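Local structure of D-mannose isomerase (Marinomonas mediterranea, 5X32) at residues W341-S344 with W345-I349; Y84-Q87 with R88-Q92; K329-T332 with Y333-Y337; P4-S8 with K9-E13. The protein catalyses the reversible isomerization of D-mannose to D-fructose, also accepts D-lyxose with lower efficiency, and does not use D-glucose. All coordinates share one frame; numbering follows the deposited sequence.

Interaction 1. Residues W341-S344 with W345-I349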
# COMPACT_ATOMS: atom_id res chain seq x y z
N TRP A 341 -10.80 -13.75 3.94
CA TRP A 341 -12.05 -13.08 3.64
C TRP A 341 -13.12 -13.33 4.72
O TRP A 341 -13.88 -12.43 5.06
CB TRP A 341 -12.58 -13.50 2.27
CG TRP A 341 -12.15 -12.58 1.18
CD1 TRP A 341 -11.25 -12.85 0.19
CD2 TRP A 341 -12.59 -11.22 0.95
NE1 TRP A 341 -11.10 -11.75 -0.63
CE2 TRP A 341 -11.91 -10.74 -0.19
CE3 TRP A 341 -13.51 -10.36 1.60
CZ2 TRP A 341 -12.11 -9.45 -0.70
CZ3 TRP A 341 -13.70 -9.07 1.09
CH2 TRP A 341 -13.00 -8.63 -0.04
N GLU A 342 -13.20 -14.55 5.25
CA GLU A 342 -14.20 -14.84 6.28
C GLU A 342 -13.96 -13.97 7.50
O GLU A 342 -14.86 -13.28 7.96
CB GLU A 342 -14.21 -16.32 6.64
CG GLU A 342 -14.95 -17.15 5.60
CD GLU A 342 -14.69 -18.66 5.72
OE1 GLU A 342 -14.10 -19.11 6.73
OE2 GLU A 342 -15.06 -19.38 4.77
N PHE A 343 -12.72 -13.97 7.99
CA PHE A 343 -12.40 -13.13 9.13
C PHE A 343 -12.75 -11.67 8.83
O PHE A 343 -13.34 -10.98 9.67
CB PHE A 343 -10.91 -13.22 9.48
CG PHE A 343 -10.47 -12.19 10.48
CD1 PHE A 343 -10.70 -12.36 11.83
CD2 PHE A 343 -9.88 -11.00 10.06
CE1 PHE A 343 -10.31 -11.40 12.75
CE2 PHE A 343 -9.49 -10.05 10.97
CZ PHE A 343 -9.71 -10.25 12.33
N SER A 344 -12.39 -11.21 7.63
CA SER A 344 -12.64 -9.83 7.23
C SER A 344 -14.13 -9.43 7.19
O SER A 344 -14.53 -8.36 7.67
CB SER A 344 -12.00 -9.58 5.86
OG SER A 344 -10.60 -9.68 5.94
N TRP A 345 -14.93 -10.31 6.59
CA TRP A 345 -16.35 -10.11 6.46
C TRP A 345 -17.01 -10.05 7.83
O TRP A 345 -17.91 -9.22 8.07
CB TRP A 345 -16.95 -11.23 5.63
CG TRP A 345 -18.33 -10.96 5.15
CD1 TRP A 345 -19.48 -11.56 5.58
CD2 TRP A 345 -18.71 -10.06 4.10
NE1 TRP A 345 -20.55 -11.07 4.88
CE2 TRP A 345 -20.11 -10.15 3.96
CE3 TRP A 345 -18.00 -9.18 3.28
CZ2 TRP A 345 -20.82 -9.39 3.03
CZ3 TRP A 345 -18.71 -8.43 2.35
CH2 TRP A 345 -20.10 -8.54 2.23
N ASN A 346 -16.54 -10.92 8.72
CA ASN A 346 -17.11 -11.01 10.07
C ASN A 346 -16.59 -9.96 11.07
O ASN A 346 -17.17 -9.80 12.13
CB ASN A 346 -16.87 -12.42 10.66
CG ASN A 346 -17.61 -13.50 9.90
OD1 ASN A 346 -18.67 -13.25 9.34
ND2 ASN A 346 -17.06 -14.70 9.87
N HIS A 347 -15.49 -9.28 10.77
CA HIS A 347 -14.92 -8.37 11.79
C HIS A 347 -14.32 -7.03 11.31
O HIS A 347 -14.24 -6.08 12.10
CB HIS A 347 -13.86 -9.14 12.57
CG HIS A 347 -14.38 -10.37 13.24
ND1 HIS A 347 -15.11 -10.33 14.40
CD2 HIS A 347 -14.31 -11.67 12.88
CE1 HIS A 347 -15.46 -11.55 14.74
NE2 HIS A 347 -14.99 -12.39 13.83
N MET A 348 -13.87 -6.94 10.06
CA MET A 348 -13.15 -5.76 9.61
C MET A 348 -14.03 -4.83 8.82
O MET A 348 -13.77 -3.63 8.73
CB MET A 348 -11.95 -6.15 8.73
CG MET A 348 -10.92 -7.05 9.38
SD MET A 348 -10.23 -6.35 10.89
CE MET A 348 -9.11 -5.14 10.28
N ILE A 349 -15.06 -5.38 8.20
CA ILE A 349 -15.83 -4.62 7.24
C ILE A 349 -17.13 -4.06 7.81
O ILE A 349 -18.00 -4.81 8.22
CB ILE A 349 -16.12 -5.49 6.03
CG1 ILE A 349 -14.79 -5.81 5.34
CG2 ILE A 349 -17.08 -4.82 5.10
CD1 ILE A 349 -14.88 -6.83 4.26

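Interaction 2. Residues Y84-Q87 with R88-Q92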
# COMPACT_ATOMS: atom_id res chain seq x y z
N TYR A 84 -4.89 19.27 -6.30
CA TYR A 84 -4.45 19.53 -4.92
C TYR A 84 -3.02 19.07 -4.70
O TYR A 84 -2.25 19.68 -3.94
CB TYR A 84 -5.34 18.83 -3.93
CG TYR A 84 -5.11 19.24 -2.50
CD1 TYR A 84 -5.59 20.44 -2.02
CD2 TYR A 84 -4.35 18.43 -1.65
CE1 TYR A 84 -5.38 20.81 -0.70
CE2 TYR A 84 -4.13 18.80 -0.34
CZ TYR A 84 -4.65 19.98 0.13
OH TYR A 84 -4.41 20.34 1.44
N LEU A 85 -2.67 17.96 -5.33
CA LEU A 85 -1.34 17.40 -5.15
C LEU A 85 -0.33 18.41 -5.63
O LEU A 85 0.62 18.76 -4.92
CB LEU A 85 -1.20 16.07 -5.89
CG LEU A 85 0.17 15.41 -5.81
CD1 LEU A 85 0.59 15.15 -4.37
CD2 LEU A 85 0.18 14.10 -6.59
N ARG A 86 -0.56 18.94 -6.83
CA ARG A 86 0.45 19.75 -7.49
C ARG A 86 0.50 21.21 -7.04
O ARG A 86 1.55 21.84 -7.08
CB ARG A 86 0.24 19.69 -8.99
CG ARG A 86 0.13 18.29 -9.53
CD ARG A 86 0.61 18.27 -10.94
NE ARG A 86 2.04 18.51 -10.96
CZ ARG A 86 2.65 19.21 -11.89
NH1 ARG A 86 1.95 19.76 -12.88
NH2 ARG A 86 3.97 19.38 -11.82
N GLN A 87 -0.63 21.75 -6.60
CA GLN A 87 -0.65 23.17 -6.25
C GLN A 87 -0.45 23.44 -4.77
O GLN A 87 0.01 24.52 -4.39
CB GLN A 87 -1.96 23.78 -6.73
CG GLN A 87 -2.22 23.45 -8.19
CD GLN A 87 -3.56 23.93 -8.68
OE1 GLN A 87 -4.37 24.48 -7.93
NE2 GLN A 87 -3.83 23.69 -9.97
N ARG A 88 -0.79 22.46 -3.94
CA ARG A 88 -0.69 22.64 -2.50
C ARG A 88 0.47 21.83 -1.93
O ARG A 88 1.22 22.34 -1.09
CB ARG A 88 -2.00 22.25 -1.82
CG ARG A 88 -1.98 22.46 -0.34
CD ARG A 88 -1.46 23.81 0.01
NE ARG A 88 -1.48 24.08 1.44
CZ ARG A 88 -0.39 23.97 2.20
NH1 ARG A 88 0.75 23.61 1.63
NH2 ARG A 88 -0.45 24.24 3.50
N HIS A 89 0.60 20.57 -2.37
CA HIS A 89 1.62 19.69 -1.81
C HIS A 89 2.97 19.91 -2.46
O HIS A 89 4.00 19.88 -1.77
CB HIS A 89 1.22 18.21 -1.92
CG HIS A 89 0.37 17.73 -0.79
ND1 HIS A 89 0.87 17.46 0.46
CD2 HIS A 89 -0.96 17.47 -0.73
CE1 HIS A 89 -0.11 17.07 1.25
NE2 HIS A 89 -1.23 17.08 0.56
N GLN A 90 2.96 20.13 -3.77
CA GLN A 90 4.23 20.23 -4.48
C GLN A 90 4.82 21.61 -4.25
O GLN A 90 4.41 22.59 -4.86
CB GLN A 90 4.08 20.01 -5.98
CG GLN A 90 5.42 19.73 -6.66
CD GLN A 90 5.32 19.76 -8.18
OE1 GLN A 90 4.26 20.06 -8.75
NE2 GLN A 90 6.42 19.44 -8.85
N SER A 91 5.82 21.66 -3.37
CA SER A 91 6.53 22.87 -3.06
C SER A 91 7.68 23.20 -3.99
O SER A 91 8.06 22.43 -4.88
CB SER A 91 7.07 22.84 -1.63
OG SER A 91 8.21 22.00 -1.55
N GLN A 92 8.16 24.41 -3.76
CA GLN A 92 9.38 25.04 -4.24
C GLN A 92 10.44 24.13 -4.84
O GLN A 92 10.67 24.09 -6.05
CB GLN A 92 10.03 25.77 -3.05
CG GLN A 92 9.07 26.49 -2.05
CD GLN A 92 7.74 26.99 -2.65
OE1 GLN A 92 7.73 27.92 -3.45
NE2 GLN A 92 6.62 26.40 -2.22

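Interaction 3. Residues K329-T332 with Y333-Y337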
# COMPACT_ATOMS: atom_id res chain seq x y z
N LYS A 329 -1.84 -23.49 -8.03
CA LYS A 329 -3.06 -24.30 -8.00
C LYS A 329 -3.11 -25.16 -6.74
O LYS A 329 -3.94 -26.04 -6.60
CB LYS A 329 -3.20 -25.16 -9.25
CG LYS A 329 -3.19 -24.35 -10.54
CD LYS A 329 -4.39 -23.40 -10.66
CE LYS A 329 -4.34 -22.61 -11.98
NZ LYS A 329 -5.59 -21.83 -12.24
N ASP A 330 -2.20 -24.87 -5.82
CA ASP A 330 -2.28 -25.47 -4.51
C ASP A 330 -3.56 -24.96 -3.84
O ASP A 330 -3.69 -23.75 -3.62
CB ASP A 330 -1.02 -25.11 -3.70
CG ASP A 330 -1.00 -25.77 -2.33
OD1 ASP A 330 -2.03 -26.34 -1.91
OD2 ASP A 330 0.05 -25.68 -1.65
N GLU A 331 -4.46 -25.87 -3.47
CA GLU A 331 -5.75 -25.47 -2.89
C GLU A 331 -5.61 -24.95 -1.47
O GLU A 331 -6.55 -24.37 -0.91
CB GLU A 331 -6.74 -26.63 -2.91
CG GLU A 331 -7.29 -26.90 -4.29
CD GLU A 331 -8.44 -25.97 -4.61
OE1 GLU A 331 -9.17 -25.60 -3.67
OE2 GLU A 331 -8.59 -25.60 -5.80
N THR A 332 -4.43 -25.14 -0.90
CA THR A 332 -4.11 -24.54 0.38
C THR A 332 -4.30 -23.02 0.34
O THR A 332 -4.92 -22.43 1.25
CB THR A 332 -2.66 -24.85 0.76
OG1 THR A 332 -2.52 -26.26 0.92
CG2 THR A 332 -2.27 -24.15 2.05
N TYR A 333 -3.79 -22.39 -0.71
CA TYR A 333 -3.84 -20.94 -0.78
C TYR A 333 -5.27 -20.48 -1.02
O TYR A 333 -5.71 -19.50 -0.43
CB TYR A 333 -2.89 -20.42 -1.86
CG TYR A 333 -1.46 -20.76 -1.55
CD1 TYR A 333 -0.88 -20.32 -0.37
CD2 TYR A 333 -0.70 -21.56 -2.41
CE1 TYR A 333 0.43 -20.63 -0.07
CE2 TYR A 333 0.61 -21.88 -2.10
CZ TYR A 333 1.17 -21.42 -0.93
OH TYR A 333 2.46 -21.71 -0.57
N TYR A 334 -6.02 -21.22 -1.82
CA TYR A 334 -7.43 -20.89 -2.00
C TYR A 334 -8.13 -20.90 -0.65
O TYR A 334 -8.81 -19.93 -0.28
CB TYR A 334 -8.10 -21.86 -2.96
CG TYR A 334 -9.58 -21.61 -3.17
CD1 TYR A 334 -10.03 -20.57 -3.97
CD2 TYR A 334 -10.52 -22.40 -2.52
CE1 TYR A 334 -11.40 -20.34 -4.14
CE2 TYR A 334 -11.88 -22.18 -2.68
CZ TYR A 334 -12.32 -21.15 -3.49
OH TYR A 334 -13.67 -20.94 -3.64
N LYS A 335 -7.93 -21.98 0.11
CA LYS A 335 -8.56 -22.10 1.42
C LYS A 335 -8.17 -20.96 2.34
O LYS A 335 -8.99 -20.48 3.14
CB LYS A 335 -8.23 -23.43 2.06
CG LYS A 335 -9.22 -24.50 1.68
CD LYS A 335 -8.97 -25.83 2.38
CE LYS A 335 -7.93 -26.59 1.63
NZ LYS A 335 -8.41 -26.67 0.22
N GLN A 336 -6.92 -20.52 2.25
CA GLN A 336 -6.44 -19.46 3.12
C GLN A 336 -7.01 -18.10 2.73
O GLN A 336 -7.27 -17.25 3.58
CB GLN A 336 -4.92 -19.43 3.13
CG GLN A 336 -4.33 -20.49 4.02
CD GLN A 336 -2.86 -20.69 3.80
OE1 GLN A 336 -2.36 -20.51 2.68
NE2 GLN A 336 -2.14 -21.00 4.87
N TYR A 337 -7.17 -17.92 1.43
CA TYR A 337 -7.88 -16.79 0.85
C TYR A 337 -9.29 -16.70 1.46
O TYR A 337 -9.74 -15.62 1.91
CB TYR A 337 -7.92 -16.96 -0.67
CG TYR A 337 -8.73 -15.93 -1.39
CD1 TYR A 337 -8.20 -14.67 -1.66
CD2 TYR A 337 -10.01 -16.21 -1.84
CE1 TYR A 337 -8.93 -13.71 -2.31
CE2 TYR A 337 -10.76 -15.25 -2.51
CZ TYR A 337 -10.21 -14.00 -2.74
OH TYR A 337 -10.93 -13.03 -3.41

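Interaction 4. Residues P4-S8 with K9-E13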
# COMPACT_ATOMS: atom_id res chain seq x y z
N PRO A 4 -20.57 -14.80 1.20
CA PRO A 4 -20.52 -14.43 -0.22
C PRO A 4 -19.45 -15.23 -0.95
O PRO A 4 -18.55 -15.80 -0.32
CB PRO A 4 -20.14 -12.95 -0.19
CG PRO A 4 -20.25 -12.51 1.22
CD PRO A 4 -20.17 -13.69 2.09
N ALA A 5 -19.53 -15.28 -2.28
CA ALA A 5 -18.51 -15.93 -3.07
C ALA A 5 -17.34 -14.97 -3.19
O ALA A 5 -17.33 -14.09 -4.06
CB ALA A 5 -19.04 -16.31 -4.43
N PHE A 6 -16.33 -15.15 -2.33
CA PHE A 6 -15.26 -14.17 -2.22
C PHE A 6 -14.38 -14.18 -3.43
O PHE A 6 -13.65 -13.21 -3.68
CB PHE A 6 -14.43 -14.40 -0.97
CG PHE A 6 -15.18 -14.22 0.30
CD1 PHE A 6 -15.65 -12.96 0.67
CD2 PHE A 6 -15.42 -15.30 1.13
CE1 PHE A 6 -16.35 -12.78 1.85
CE2 PHE A 6 -16.12 -15.13 2.31
CZ PHE A 6 -16.59 -13.87 2.67
N ASP A 7 -14.46 -15.26 -4.20
CA ASP A 7 -13.69 -15.36 -5.43
C ASP A 7 -14.48 -14.98 -6.70
O ASP A 7 -14.03 -15.24 -7.82
CB ASP A 7 -13.12 -16.78 -5.56
CG ASP A 7 -14.20 -17.86 -5.51
OD1 ASP A 7 -15.14 -17.72 -4.71
OD2 ASP A 7 -14.07 -18.87 -6.23
N SER A 8 -15.65 -14.35 -6.53
CA SER A 8 -16.49 -13.96 -7.68
C SER A 8 -16.27 -12.51 -8.11
O SER A 8 -16.03 -11.64 -7.29
CB SER A 8 -17.98 -14.22 -7.39
OG SER A 8 -18.48 -13.41 -6.34
N LYS A 9 -16.36 -12.26 -9.42
CA LYS A 9 -16.29 -10.90 -9.95
C LYS A 9 -17.37 -10.01 -9.34
O LYS A 9 -17.11 -8.87 -8.91
CB LYS A 9 -16.42 -10.94 -11.47
CG LYS A 9 -16.68 -9.61 -12.13
CD LYS A 9 -16.35 -9.69 -13.62
CE LYS A 9 -16.74 -8.41 -14.35
NZ LYS A 9 -18.21 -8.18 -14.25
N THR A 10 -18.58 -10.56 -9.26
CA THR A 10 -19.71 -9.82 -8.71
C THR A 10 -19.45 -9.37 -7.29
O THR A 10 -19.67 -8.18 -6.97
CB THR A 10 -20.99 -10.66 -8.74
OG1 THR A 10 -21.37 -10.89 -10.10
CG2 THR A 10 -22.10 -9.93 -8.08
N PHE A 11 -18.96 -10.29 -6.44
CA PHE A 11 -18.73 -9.91 -5.06
C PHE A 11 -17.69 -8.81 -4.92
O PHE A 11 -17.94 -7.80 -4.25
CB PHE A 11 -18.28 -11.06 -4.19
CG PHE A 11 -17.80 -10.60 -2.85
CD1 PHE A 11 -18.71 -10.16 -1.91
CD2 PHE A 11 -16.46 -10.56 -2.55
CE1 PHE A 11 -18.30 -9.71 -0.68
CE2 PHE A 11 -16.04 -10.11 -1.32
CZ PHE A 11 -16.96 -9.68 -0.39
N LEU A 12 -16.54 -9.02 -5.55
CA LEU A 12 -15.42 -8.09 -5.45
C LEU A 12 -15.82 -6.69 -5.92
O LEU A 12 -15.50 -5.69 -5.26
CB LEU A 12 -14.22 -8.61 -6.23
CG LEU A 12 -13.59 -9.84 -5.56
CD1 LEU A 12 -12.63 -10.57 -6.50
CD2 LEU A 12 -12.90 -9.49 -4.24
N GLU A 13 -16.53 -6.63 -7.03
CA GLU A 13 -17.01 -5.36 -7.57
C GLU A 13 -18.02 -4.70 -6.65
O GLU A 13 -18.04 -3.47 -6.50
CB GLU A 13 -17.61 -5.57 -8.95
CG GLU A 13 -16.56 -5.54 -10.04
CD GLU A 13 -17.10 -6.01 -11.37
OE1 GLU A 13 -18.31 -6.31 -11.45
OE2 GLU A 13 -16.31 -6.05 -12.35

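Interaction 1. Residues W341-S344 with W345-I349
F343 meets both H347 and M348 in the last turns of helix 331-347, one of the helices of the (α/α)6 barrel to which the N-acylglucosamine 2-epimerase family belongs. The imidazole of H347 lies obliquely to the phenyl ring, their planes 33° apart, and the two side chains cross at about a right angle; H347 CB stands over one face of the F343 ring, toward its rim. M348 comes in at a slant on the CE2 side. Its CG is 3.7 Å from F343 CE2, and the bend at chi2 (-57°) brings M348 SD to 4.9 Å from the F343 ring centroid, an oblique Met-aromatic contact. F343 can meet both neighbours because its CG is anti to the backbone N (chi1 169°), which swings the ring toward the next turn. Farther round the helix, W341 CZ3 meets I349 CD1 at 4.1 Å, while the W341 indole also packs against F6 and F11 of the N-terminal segment.

M348 touches W356 and L360 beyond the helix, and its side chain is about 10 Å from that of H380, probably a catalytic proton donor/acceptor. The backbone closes on S344 O, which takes a bond from M348 N at 2.9 Å and a weak one from I349 N at 3.1 Å, while S344 OG turns back to L340 O.

Interaction 2. Residues Y84-Q87 with R88-Q92
Chi1 of -170° sets Y84 CG anti to its own nitrogen, and R88, with chi1 -178°, follows the same course one turn later, so the two side chains run side by side. R88 CB lies over one face of the phenol ring, 4.0 Å from its centroid and only 15° off the normal, a CH-pi contact. CG continues along the ring and comes 3.7 Å from Y84 CZ before the chain bends at chi2 and carries the guanidinium on to N105 and the carbonyl of G102. H89 approaches the same tyrosine obliquely: its CD2 is 3.5 Å from Y84 CE2, with the imidazole and phenol planes steeply inclined.

This is the C-terminal end of helix 72-89, where the backbone widens into a pi-type turn. Q90 N bonds to L85 O at 2.9 Å, a five-residue step, while R88 N still reaches Y84 O at 3.1 Å, and Q90 is the first residue to leave the helix. On another side, R86 and Q90 extend in the same direction, with R86 NH2 3.2 Å from Q90 OE1; R86 also makes a cation-pi contact with W136.

The H89 imidazole is buried and held at ND1 by the carbonyl of V97, and a weak hydrogen bond links NE2 and S55 OG, which probably fixes its rotation. The chemistry is therefore divided: the aliphatic part of R88 covers the aromatic face, while its charged end and H89 ND1 tie the helix terminus to the chain around strands 99-101 and 104-111, and H89 NE2 adds a weak link to helix 52-69.

Interaction 3. Residues K329-T332 with Y333-Y337
D330 lays its CB obliquely beside the Y333 ring, 3.8 Å from CD2, with the carboxylate plane steeply inclined to the phenol. D330 is the N-cap of helix 331-347, one of the helices of the (α/α)6 barrel. With CG anti to the backbone N (chi1 -177°), its carboxylate swings over the first turn, where OD1 accepts from T332 N and from T332 OG1, each at 2.9 Å. Both donors come from the same face of the carboxylate, the hydroxyl on the syn side and the amide from well above the plane. Nearness to the helix start would probably favour the charged form of the aspartate. An alanine at D330 is likely to leave the T332 amide and hydroxyl without their shared acceptor and the first turn freer to fray.

The Y333 ring packs on helix 311-328, and its hydroxyl bonds to D280. E331 runs alongside Y334, its OE1 3.7 Å from CD2 of that ring, while its other oxygen, OE2, is bonded to Y325 OH. Farther round, T332 CG2 lies next to Q336 OE1.

K335 folds back on the helix through bends at chi3 and chi4. K335 NZ remains 4.1 Å from E331 OE1, beyond salt-bridge range, and turns instead to the backbone. E331 O is thereby gripped twice, by K335 N at 2.9 Å and by K335 NZ at 3.2 Å, the two donors reaching it from opposite faces of the carbonyl plane.

Interaction 4. Residues P4-S8 with K9-E13
A type I beta turn from A5 to S8 leads straight into helix 9-23, whose first turn closes with L12 N on S8 O at 3.2 Å. S8 is the N-cap: chi1 of 64° puts OG between the backbone N and the carbonyl carbon, where it accepts from F11 N at 3.2 Å and donates to A5 O at 2.6 Å. That second bond lies in the carbonyl plane on a lone pair, and A5 O also takes the turn's S8 N.

The F11 side chain reaches back to the loop. The edge of the F6 ring points at the face of F11 in a T-shaped pair, planes at 88°, with F6 CD1 3.5 Å from F11 CE2. P4 CB approaches F11 CD1 obliquely at 3.6 Å. W341 and W345 of helix 331-347 also meet the F11 ring. An alanine in place of F11 would probably deprive F6 and P4 of the ring they pack on and open a gap beside the two tryptophans. L12 CD2 lies near F6 O.

This is a classic serine N-cap, its hydroxyl taking a backbone amide of the first helical turn, while the F6 and F11 rings pack the N-terminal segment against helix 331-347.

From the N terminus, interaction 4 comes first, turning the leading loop into helix 9-23. Interaction 2 follows at the end of helix 72-89, on the opposite side of the chain's centre from interactions 1 and 3; its nearest atoms are about 25 Å from interaction 4. Interactions 3 and 1 then mark the start and finish of the same helix, 331-347, adjoining in sequence with centres about 18 Å apart. All four are local and in series; none nests or crosses another. Interaction 4 nevertheless joins the chain's beginning to this late helix: W341 and W345 of interaction 1 pack on F6, F11 and P4, while Y337 OH of interaction 3 bonds to F6 O.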